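PDB 1BVO: transcription factor GAMBIF1, which binds DNA through its Rel-homology specificity domain and, as a Dorsal-like factor of the mosquito, probably activates transcription by RNA polymerase II. Local coordinates for residues Phe147-Glu152 / Glu161-Val166. Numbering follows the deposited sequence.
Sequences FQVFLE and EPLTPV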
loop_
_atom_site.group_PDB
_atom_site.type_symbol
_atom_site.label_atom_id
_atom_site.label_comp_id
_atom_site.label_asym_id
_atom_site.label_seq_id
_atom_site.Cartn_x
_atom_site.Cartn_y
_atom_site.Cartn_z
ATOM N N PHE C 147 -23.192 -19.235 7.722
ATOM C CA PHE C 147 -24.032 -19.156 8.900
ATOM C C PHE C 147 -23.949 -20.440 9.704
ATOM O O PHE C 147 -24.521 -21.454 9.326
ATOM C CB PHE C 147 -25.487 -18.887 8.514
ATOM C CG PHE C 147 -25.685 -17.620 7.712
ATOM C CD1 PHE C 147 -25.884 -16.406 8.345
ATOM C CD2 PHE C 147 -25.669 -17.651 6.326
ATOM C CE1 PHE C 147 -26.059 -15.234 7.605
ATOM C CE2 PHE C 147 -25.841 -16.497 5.579
ATOM C CZ PHE C 147 -26.039 -15.281 6.221
ATOM N N GLN C 148 -23.188 -20.419 10.786
ATOM C CA GLN C 148 -23.113 -21.604 11.628
ATOM C C GLN C 148 -24.074 -21.375 12.766
ATOM O O GLN C 148 -23.873 -20.452 13.575
ATOM C CB GLN C 148 -21.747 -21.795 12.231
ATOM C CG GLN C 148 -20.714 -22.303 11.311
ATOM C CD GLN C 148 -19.404 -22.194 11.971
ATOM O OE1 GLN C 148 -18.881 -21.081 12.148
ATOM N NE2 GLN C 148 -18.902 -23.321 12.464
ATOM N N VAL C 149 -25.115 -22.195 12.846
ATOM C CA VAL C 149 -26.092 -22.043 13.907
ATOM C C VAL C 149 -25.833 -23.052 15.017
ATOM O O VAL C 149 -25.441 -24.196 14.751
ATOM C CB VAL C 149 -27.537 -22.152 13.361
ATOM C CG1 VAL C 149 -28.508 -22.535 14.467
ATOM C CG2 VAL C 149 -27.961 -20.821 12.759
ATOM N N PHE C 150 -25.994 -22.602 16.262
ATOM C CA PHE C 150 -25.805 -23.458 17.426
ATOM C C PHE C 150 -27.026 -23.381 18.340
ATOM O O PHE C 150 -27.447 -22.291 18.763
ATOM C CB PHE C 150 -24.581 -23.031 18.244
ATOM C CG PHE C 150 -23.274 -23.104 17.513
ATOM C CD1 PHE C 150 -22.594 -24.316 17.364
ATOM C CD2 PHE C 150 -22.685 -21.948 17.008
ATOM C CE1 PHE C 150 -21.341 -24.368 16.741
ATOM C CE2 PHE C 150 -21.436 -21.989 16.377
ATOM C CZ PHE C 150 -20.765 -23.204 16.245
ATOM N N LEU C 151 -27.612 -24.538 18.614
ATOM C CA LEU C 151 -28.756 -24.647 19.500
ATOM C C LEU C 151 -28.287 -24.695 20.935
ATOM O O LEU C 151 -27.166 -25.132 21.202
ATOM C CB LEU C 151 -29.499 -25.927 19.188
ATOM C CG LEU C 151 -29.841 -25.948 17.712
ATOM C CD1 LEU C 151 -30.880 -27.001 17.480
ATOM C CD2 LEU C 151 -30.370 -24.579 17.294
ATOM N N GLU C 152 -29.121 -24.214 21.858
ATOM C CA GLU C 152 -28.770 -24.260 23.279
ATOM C C GLU C 152 -28.681 -25.769 23.545
ATOM O O GLU C 152 -29.411 -26.546 22.924
ATOM C CB GLU C 152 -29.864 -23.612 24.153
ATOM C CG GLU C 152 -29.426 -23.341 25.605
ATOM C CD GLU C 152 -30.548 -22.878 26.541
ATOM O OE1 GLU C 152 -31.739 -23.106 26.252
ATOM O OE2 GLU C 152 -30.245 -22.299 27.607
ATOM N N GLU C 161 -25.222 -27.563 20.561
ATOM C CA GLU C 161 -25.602 -28.335 19.399
ATOM C C GLU C 161 -25.463 -27.548 18.133
ATOM O O GLU C 161 -26.140 -26.545 17.930
ATOM C CB GLU C 161 -27.027 -28.873 19.547
ATOM C CG GLU C 161 -27.216 -29.729 20.789
ATOM C CD GLU C 161 -26.165 -30.826 20.924
ATOM O OE1 GLU C 161 -25.499 -31.189 19.924
ATOM O OE2 GLU C 161 -26.008 -31.332 22.054
ATOM N N PRO C 162 -24.502 -27.939 17.301
ATOM C CA PRO C 162 -24.345 -27.194 16.062
ATOM C C PRO C 162 -25.166 -27.803 14.945
ATOM O O PRO C 162 -25.299 -29.026 14.845
ATOM C CB PRO C 162 -22.850 -27.296 15.800
ATOM C CG PRO C 162 -22.511 -28.656 16.294
ATOM C CD PRO C 162 -23.397 -28.885 17.517
ATOM N N LEU C 163 -25.840 -26.950 14.188
ATOM C CA LEU C 163 -26.598 -27.417 13.039
ATOM C C LEU C 163 -25.522 -27.310 11.967
ATOM O O LEU C 163 -24.492 -26.663 12.173
ATOM C CB LEU C 163 -27.761 -26.480 12.707
ATOM C CG LEU C 163 -28.873 -26.359 13.750
ATOM C CD1 LEU C 163 -30.075 -25.657 13.144
ATOM C CD2 LEU C 163 -29.265 -27.739 14.261
ATOM N N THR C 164 -25.758 -27.926 10.817
ATOM C CA THR C 164 -24.774 -27.907 9.744
ATOM C C THR C 164 -24.647 -26.544 9.076
ATOM O O THR C 164 -25.653 -25.934 8.708
ATOM C CB THR C 164 -25.056 -29.015 8.689
ATOM O OG1 THR C 164 -25.129 -28.450 7.377
ATOM C CG2 THR C 164 -26.354 -29.759 8.992
ATOM N N PRO C 165 -23.397 -26.063 8.907
ATOM C CA PRO C 165 -23.108 -24.778 8.277
ATOM C C PRO C 165 -23.832 -24.708 6.953
ATOM O O PRO C 165 -24.000 -25.701 6.246
ATOM C CB PRO C 165 -21.598 -24.825 8.086
ATOM C CG PRO C 165 -21.151 -25.614 9.270
ATOM C CD PRO C 165 -22.149 -26.753 9.262
ATOM N N VAL C 166 -24.325 -23.525 6.658
ATOM C CA VAL C 166 -25.050 -23.274 5.435
ATOM C C VAL C 166 -24.334 -22.095 4.803
ATOM O O VAL C 166 -23.912 -21.151 5.488
ATOM C CB VAL C 166 -26.544 -23.023 5.736
ATOM C CG1 VAL C 166 -27.172 -22.157 4.683
ATOM C CG2 VAL C 166 -27.256 -24.369 5.791
HETATM O O HOH W 1 -25.605 -23.814 10.493
HETATM O O HOH W 2 -22.885 -24.745 13.018
#
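Leu-163 packs against both Val-149 and Leu-151, and this apolar patch is the dense side of the contact. CD1 of Leu-163 meets CG1 of Val-149 at 3.7 Å, the two side chains lying next to each other and pointing the same way. CD2 of Leu-163 instead touches CD1 of Leu-151, whose side chain crosses that of Leu-163 at about a right angle. Val-149 presents CG1 because that methyl stands anti to the backbone N (chi1 158°). Val-3, Ile-43 and Val-45, from strands 2-7 and 42-46, close over this buried side. The backbones run antiparallel, as the two arms of a beta hairpin in the Rel homology DNA-binding domain; 159-172 is an edge strand of its sheet within this chain, and 142-152 is also bonded to strand 52-59. Near the hairpin turn, Leu-151 and Glu-161 form a hydrogen-bonded pair, and the amide N of Leu-163 donates to Val-149 O at 2.8 Å. At the far end, Phe-147 N reaches Val-166 O over 3.0 Å in an almost straight bond, whereas the return bond from Val-166 N to Phe-147 O is weak. Between these ends the pairing shifts by one residue and 161-166 leaves strand geometry from Leu-163 to Pro-165. Two waters bridge the break: one accepts from Val-149 N, lies 2.8 Å from Phe-147 O, to which it can donate, and reaches across to Thr-164 O in a weak bond, while the other links Val-149 O to Leu-163 O. The face carrying Phe-150 and Pro-162 is more open to solvent. There CB of the exposed Pro-162 lies 3.4 Å from CD1 of Phe-150, the proline and the ring meeting obliquely, and farther along the aliphatic CG of Gln-148 brushes CG of Pro-165, at 3.9 Å.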